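Local coordinates for putative branched chain amino acid ABC transporter, periplasmic amino acid-binding protein (PDB 4XFK), which is a component of an amino-acid transport system, probably the periplasmic protein that binds branched-chain and related amino acids for an ABC transporter, at residues Tyr112-Glu118 with His131-Asn137; Glu118-Thr123 with Asn137-Arg141. The protein carries 1 engineered substitution. One frame throughout, in Å; residues are numbered along the deposited sequence.

Contact 1 (Tyr112-Glu118 with His131-Asn137). With NA (sodium ion), chain D; ACT (acetate ion), chain B.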
loop_
_atom_site.group_PDB
_atom_site.type_symbol
_atom_site.label_atom_id
_atom_site.label_comp_id
_atom_site.label_asym_id
_atom_site.label_seq_id
_atom_site.Cartn_x
_atom_site.Cartn_y
_atom_site.Cartn_z
ATOM N N TYR A 112 -8.435 2.522 -13.287
ATOM C CA TYR A 112 -8.380 2.440 -11.835
ATOM C C TYR A 112 -6.902 2.369 -11.425
ATOM O O TYR A 112 -6.215 1.374 -11.685
ATOM C CB TYR A 112 -9.180 1.232 -11.333
ATOM C CG TYR A 112 -9.037 0.901 -9.860
ATOM C CD1 TYR A 112 -8.782 1.892 -8.905
ATOM C CD2 TYR A 112 -9.169 -0.416 -9.424
ATOM C CE1 TYR A 112 -8.643 1.561 -7.561
ATOM C CE2 TYR A 112 -9.033 -0.742 -8.101
ATOM C CZ TYR A 112 -8.770 0.238 -7.175
ATOM O OH TYR A 112 -8.631 -0.130 -5.863
ATOM N N LEU A 113 -6.410 3.453 -10.833
ATOM C CA LEU A 113 -5.072 3.466 -10.251
ATOM C C LEU A 113 -5.182 3.080 -8.789
ATOM O O LEU A 113 -5.651 3.849 -7.947
ATOM C CB LEU A 113 -4.430 4.843 -10.389
ATOM C CG LEU A 113 -4.420 5.442 -11.797
ATOM C CD1 LEU A 113 -3.683 6.768 -11.759
ATOM C CD2 LEU A 113 -3.794 4.503 -12.815
ATOM N N ASN A 114 -4.768 1.856 -8.511
ATOM C CA ASN A 114 -4.817 1.301 -7.177
ATOM C C ASN A 114 -3.521 1.659 -6.466
ATOM O O ASN A 114 -2.455 1.142 -6.779
ATOM C CB ASN A 114 -5.022 -0.208 -7.310
ATOM C CG ASN A 114 -4.810 -0.953 -6.016
ATOM O OD1 ASN A 114 -4.589 -0.356 -4.963
ATOM N ND2 ASN A 114 -4.860 -2.284 -6.093
ATOM N N LEU A 115 -3.613 2.588 -5.521
ATOM C CA LEU A 115 -2.418 3.089 -4.868
ATOM C C LEU A 115 -2.097 2.397 -3.555
ATOM O O LEU A 115 -1.167 2.816 -2.856
ATOM C CB LEU A 115 -2.525 4.604 -4.629
ATOM C CG LEU A 115 -2.621 5.495 -5.877
ATOM C CD1 LEU A 115 -2.610 6.958 -5.475
ATOM C CD2 LEU A 115 -1.492 5.219 -6.857
ATOM N N GLY A 116 -2.834 1.342 -3.201
ATOM C CA GLY A 116 -2.521 0.673 -1.954
ATOM C C GLY A 116 -3.413 -0.436 -1.450
ATOM O O GLY A 116 -3.284 -0.821 -0.285
ATOM N N ALA A 117 -4.338 -0.937 -2.266
ATOM C CA ALA A 117 -5.115 -2.111 -1.860
ATOM C C ALA A 117 -4.283 -3.335 -2.209
ATOM O O ALA A 117 -3.974 -3.555 -3.385
ATOM C CB ALA A 117 -6.434 -2.128 -2.573
ATOM N N GLU A 118 -3.916 -4.110 -1.187
ATOM C CA GLU A 118 -2.799 -5.050 -1.307
ATOM C C GLU A 118 -3.174 -6.537 -1.431
ATOM O O GLU A 118 -2.294 -7.401 -1.495
ATOM C CB GLU A 118 -1.774 -4.800 -0.180
ATOM C CG GLU A 118 -1.329 -3.327 -0.139
ATOM C CD GLU A 118 -0.052 -3.069 0.639
ATOM O OE1 GLU A 118 0.757 -4.007 0.842
ATOM O OE2 GLU A 118 0.141 -1.900 1.035
ATOM N N HIS A 131 -6.855 -1.783 -14.648
ATOM C CA HIS A 131 -6.380 -1.678 -13.275
ATOM C C HIS A 131 -4.852 -1.716 -13.262
ATOM O O HIS A 131 -4.226 -2.526 -13.969
ATOM C CB HIS A 131 -6.937 -2.817 -12.407
ATOM C CG HIS A 131 -6.181 -3.035 -11.120
ATOM N ND1 HIS A 131 -5.143 -3.935 -11.018
ATOM C CD2 HIS A 131 -6.309 -2.476 -9.890
ATOM C CE1 HIS A 131 -4.653 -3.913 -9.789
ATOM N NE2 HIS A 131 -5.347 -3.038 -9.082
ATOM N N PHE A 132 -4.264 -0.844 -12.444
ATOM C CA PHE A 132 -2.828 -0.855 -12.196
ATOM C C PHE A 132 -2.606 -0.758 -10.702
ATOM O O PHE A 132 -3.190 0.122 -10.052
ATOM C CB PHE A 132 -2.151 0.346 -12.860
ATOM C CG PHE A 132 -2.092 0.268 -14.355
ATOM C CD1 PHE A 132 -3.176 0.647 -15.126
ATOM C CD2 PHE A 132 -0.943 -0.187 -14.991
ATOM C CE1 PHE A 132 -3.114 0.583 -16.508
ATOM C CE2 PHE A 132 -0.871 -0.240 -16.367
ATOM C CZ PHE A 132 -1.958 0.140 -17.131
ATOM N N ARG A 133 -1.752 -1.624 -10.165
ATOM C CA ARG A 133 -1.392 -1.554 -8.748
ATOM C C ARG A 133 0.018 -1.000 -8.571
ATOM O O ARG A 133 0.985 -1.520 -9.145
ATOM C CB ARG A 133 -1.515 -2.914 -8.048
ATOM C CG ARG A 133 -0.870 -2.897 -6.668
ATOM C CD ARG A 133 -1.489 -3.855 -5.672
ATOM N NE ARG A 133 -1.408 -5.250 -6.083
ATOM C CZ ARG A 133 -2.194 -6.184 -5.572
ATOM N NH1 ARG A 133 -2.087 -7.445 -5.973
ATOM N NH2 ARG A 133 -3.101 -5.838 -4.669
ATOM N N PHE A 134 0.122 0.058 -7.774
ATOM C CA PHE A 134 1.388 0.768 -7.574
ATOM C C PHE A 134 2.060 0.472 -6.239
ATOM O O PHE A 134 3.185 0.916 -5.976
ATOM C CB PHE A 134 1.172 2.275 -7.754
ATOM C CG PHE A 134 0.753 2.641 -9.147
ATOM C CD1 PHE A 134 1.698 2.902 -10.126
ATOM C CD2 PHE A 134 -0.589 2.679 -9.486
ATOM C CE1 PHE A 134 1.308 3.248 -11.412
ATOM C CE2 PHE A 134 -0.988 3.001 -10.772
ATOM C CZ PHE A 134 -0.034 3.288 -11.735
ATOM N N SER A 135 1.373 -0.310 -5.417
ATOM C CA SER A 135 1.810 -0.608 -4.064
ATOM C C SER A 135 2.302 -2.051 -3.958
ATOM O O SER A 135 2.201 -2.828 -4.915
ATOM C CB SER A 135 0.622 -0.422 -3.121
ATOM O OG SER A 135 -0.370 -1.393 -3.407
ATOM N N PRO A 136 2.834 -2.431 -2.783
ATOM C CA PRO A 136 3.046 -3.868 -2.561
ATOM C C PRO A 136 1.732 -4.647 -2.558
ATOM O O PRO A 136 0.626 -4.094 -2.655
ATOM C CB PRO A 136 3.693 -3.924 -1.171
ATOM C CG PRO A 136 4.325 -2.564 -1.006
ATOM C CD PRO A 136 3.368 -1.618 -1.676
ATOM N N ASN A 137 1.880 -5.960 -2.470
ATOM C CA ASN A 137 0.763 -6.858 -2.231
ATOM C C ASN A 137 1.173 -7.819 -1.114
ATOM O O ASN A 137 2.313 -7.756 -0.632
ATOM C CB ASN A 137 0.352 -7.579 -3.524
ATOM C CG ASN A 137 1.471 -8.412 -4.106
ATOM O OD1 ASN A 137 2.107 -9.194 -3.397
ATOM N ND2 ASN A 137 1.732 -8.235 -5.400
HETATM NA NA NA D . -3.805 0.497 1.495
HETATM C C ACT B . -5.856 -3.670 2.405
HETATM O O ACT B . -7.059 -3.936 2.634
HETATM O OXT ACT B . -5.496 -3.694 1.205
HETATM C CH3 ACT B . -4.913 -3.337 3.518
HETATM O O HOH W 1 -1.984 -0.404 2.498
HETATM O O HOH W 2 -4.881 0.593 3.436
#

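Contact 2 (Glu118-Thr123 with Asn137-Arg141). Engineered in segment 137-141: R141 (natural residue His). With ACT (acetate ion), chain B.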
loop_
_atom_site.group_PDB
_atom_site.type_symbol
_atom_site.label_atom_id
_atom_site.label_comp_id
_atom_site.label_asym_id
_atom_site.label_seq_id
_atom_site.Cartn_x
_atom_site.Cartn_y
_atom_site.Cartn_z
ATOM N N GLU A 118 -3.916 -4.110 -1.187
ATOM C CA GLU A 118 -2.799 -5.050 -1.307
ATOM C C GLU A 118 -3.174 -6.537 -1.431
ATOM O O GLU A 118 -2.294 -7.401 -1.495
ATOM C CB GLU A 118 -1.774 -4.800 -0.180
ATOM C CG GLU A 118 -1.329 -3.327 -0.139
ATOM C CD GLU A 118 -0.052 -3.069 0.639
ATOM O OE1 GLU A 118 0.757 -4.007 0.842
ATOM O OE2 GLU A 118 0.141 -1.900 1.035
ATOM N N ALA A 119 -4.469 -6.838 -1.496
ATOM C CA ALA A 119 -4.904 -8.231 -1.661
ATOM C C ALA A 119 -4.431 -8.826 -2.990
ATOM O O ALA A 119 -4.415 -8.157 -4.021
ATOM C CB ALA A 119 -6.407 -8.330 -1.548
ATOM N N LEU A 120 -4.063 -10.101 -2.964
ATOM C CA LEU A 120 -3.505 -10.754 -4.142
ATOM C C LEU A 120 -4.389 -10.703 -5.386
ATOM O O LEU A 120 -3.885 -10.514 -6.488
ATOM C CB LEU A 120 -3.185 -12.217 -3.821
ATOM C CG LEU A 120 -2.088 -12.402 -2.780
ATOM C CD1 LEU A 120 -1.958 -13.864 -2.411
ATOM C CD2 LEU A 120 -0.776 -11.858 -3.297
ATOM N N GLU A 121 -5.696 -10.878 -5.215
ATOM C CA GLU A 121 -6.597 -11.039 -6.353
ATOM C C GLU A 121 -6.562 -9.875 -7.340
ATOM O O GLU A 121 -6.849 -10.058 -8.529
ATOM C CB GLU A 121 -8.038 -11.274 -5.881
ATOM C CG GLU A 121 -8.666 -10.085 -5.153
ATOM C CD GLU A 121 -10.128 -10.310 -4.808
ATOM O OE1 GLU A 121 -10.656 -11.394 -5.127
ATOM O OE2 GLU A 121 -10.758 -9.394 -4.233
ATOM N N LEU A 122 -6.211 -8.680 -6.866
ATOM C CA LEU A 122 -6.259 -7.499 -7.723
ATOM C C LEU A 122 -5.286 -7.582 -8.907
ATOM O O LEU A 122 -5.519 -6.969 -9.948
ATOM C CB LEU A 122 -6.079 -6.226 -6.893
ATOM C CG LEU A 122 -7.166 -6.100 -5.815
ATOM C CD1 LEU A 122 -6.794 -5.056 -4.799
ATOM C CD2 LEU A 122 -8.524 -5.781 -6.441
ATOM N N THR A 123 -4.219 -8.369 -8.764
ATOM C CA THR A 123 -3.329 -8.640 -9.890
ATOM C C THR A 123 -3.314 -10.135 -10.222
ATOM O O THR A 123 -2.425 -10.611 -10.939
ATOM C CB THR A 123 -1.891 -8.165 -9.622
ATOM O OG1 THR A 123 -1.429 -8.700 -8.376
ATOM C CG2 THR A 123 -1.826 -6.642 -9.575
ATOM N N ASN A 137 1.880 -5.960 -2.470
ATOM C CA ASN A 137 0.763 -6.858 -2.231
ATOM C C ASN A 137 1.173 -7.819 -1.114
ATOM O O ASN A 137 2.313 -7.756 -0.632
ATOM C CB ASN A 137 0.352 -7.579 -3.524
ATOM C CG ASN A 137 1.471 -8.412 -4.106
ATOM O OD1 ASN A 137 2.107 -9.194 -3.397
ATOM N ND2 ASN A 137 1.732 -8.235 -5.400
ATOM N N ALA A 138 0.272 -8.703 -0.702
ATOM C CA ALA A 138 0.558 -9.574 0.435
ATOM C C ALA A 138 1.828 -10.396 0.248
ATOM O O ALA A 138 2.590 -10.599 1.193
ATOM C CB ALA A 138 -0.623 -10.498 0.703
ATOM N N ALA A 139 2.047 -10.869 -0.971
ATOM C CA ALA A 139 3.212 -11.704 -1.252
ATOM C C ALA A 139 4.507 -10.913 -1.114
ATOM O O ALA A 139 5.464 -11.368 -0.488
ATOM C CB ALA A 139 3.105 -12.337 -2.639
ATOM N N ILE A 140 4.533 -9.720 -1.692
ATOM C CA ILE A 140 5.717 -8.882 -1.607
ATOM C C ILE A 140 5.997 -8.484 -0.151
ATOM O O ILE A 140 7.137 -8.577 0.316
ATOM C CB ILE A 140 5.568 -7.620 -2.484
ATOM C CG1 ILE A 140 5.419 -8.008 -3.967
ATOM C CG2 ILE A 140 6.736 -6.670 -2.257
ATOM C CD1 ILE A 140 5.046 -6.840 -4.880
ATOM N N ARG A 141 4.960 -8.037 0.561
ATOM C CA ARG A 141 5.123 -7.630 1.956
ATOM C C ARG A 141 5.747 -8.738 2.803
ATOM O O ARG A 141 6.714 -8.513 3.541
ATOM C CB ARG A 141 3.778 -7.253 2.586
ATOM C CG ARG A 141 3.145 -5.961 2.094
ATOM C CD ARG A 141 3.861 -4.708 2.547
ATOM N NE ARG A 141 3.029 -3.550 2.231
ATOM C CZ ARG A 141 3.353 -2.290 2.503
ATOM N NH1 ARG A 141 4.490 -2.005 3.123
ATOM N NH2 ARG A 141 2.535 -1.308 2.148
HETATM C C ACT B . -5.856 -3.670 2.405
HETATM O O ACT B . -7.059 -3.936 2.634
HETATM O OXT ACT B . -5.496 -3.694 1.205
HETATM C CH3 ACT B . -4.913 -3.337 3.518
#

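Contact 1 (Tyr112-Glu118 with His131-Asn137)
Strands 112-114 and 131-133 run parallel at 16°. Two backbone hydrogen bonds join them: F132 N to Y112 O (3.0 Å) and N114 N to F132 O (2.8 Å). A third, F134 N to N114 O (3.0 Å), continues the pairing just past strand 131-133. N114 uses every polar atom of its side chain. Its OD1 accepts from G116 N (3.0 Å), an Asx turn, and from A117 N (2.8 Å), which makes it an Asx motif. Its ND2 donates to H131 NE2 (3.1 Å) and A117 O (3.1 Å). A117 O also accepts from R133 NH2 (2.8 Å); A119, T123 and Q349 hold that guanidinium further. S135 N finds no partner. L113 points to the sheet face opposite N114. Past the strands L115 joins it against the F134 ring: L113 CD2 to F134 CE2 and L115 CD2 to F134 CD2 are both 3.8 Å. G116 O binds sodium at 2.3 Å, with Y31, G85 and two waters. Water 1 donates to E118 OE2 (3.0 Å), whose carboxylate pairs with R141. E118 N donates to acetate OXT (2.9 Å). The bond to NE2 implies an unprotonated nitrogen there, and N114 shapes the loop presenting G116 O to the metal.

Contact 2 (Glu118-Thr123 with Asn137-Arg141)
E118, N137 and L120 bury the most surface here. E118 meets the first turn of helix 138-152 with both its backbone and its side chain. Its O accepts from A138 N (3.0 Å), the first amide of the helix, and lies 3.2 Å from N137 CA. Its carboxylate pairs side-on with the R141 guanidinium. R141 NE reaches E118 OE1 at 2.7 Å and R141 NH2 reaches E118 OE2 at 2.7 Å, a two-pronged salt bridge. R141 is an engineered residue, His in the natural sequence, so this bridge belongs to the deposited variant. R141 NH1 also bonds to S265 O. N137 is the N-cap: its OD1 accepts from I140 N (3.0 Å), while its ND2 turns to D387. L120 opens the short 3-10 segment 120-122. Its CD2 packs on A138 CB (4.2 Å) and A139 CB (4.0 Å), covering one flank of the turn. The E118 amide holds an acetate, probably from the crystallisation liquor, through OXT (2.9 Å); S88 and Y166 bond to it too. Here a loop of the first lobe meets the capped helix that leads into the second. This crossover is consistent with the hinge region of the bilobal periplasmic binding protein fold.

Overall arrangement
The centres of contacts 1 and 2 lie 9 Å apart, near the centre of the molecule. Their segments alternate in sequence: 112-118, 118-123, 131-137, 137-141. E118 and N137 belong to both. Contact 1 joins the last two strands of the five-stranded parallel sheet. Contact 2 follows at their C-terminal ends, where loop 118-123 meets the start of helix 138-152. R133 ties the two together, with NH2 2.7 Å from A119 O and NH1 2.8 Å from T123 OG1. That helix leads on to strand 158-164 of the other sheet. The pair thus sits where the chain passes from one lobe to the other, beside the acetate that both contacts touch.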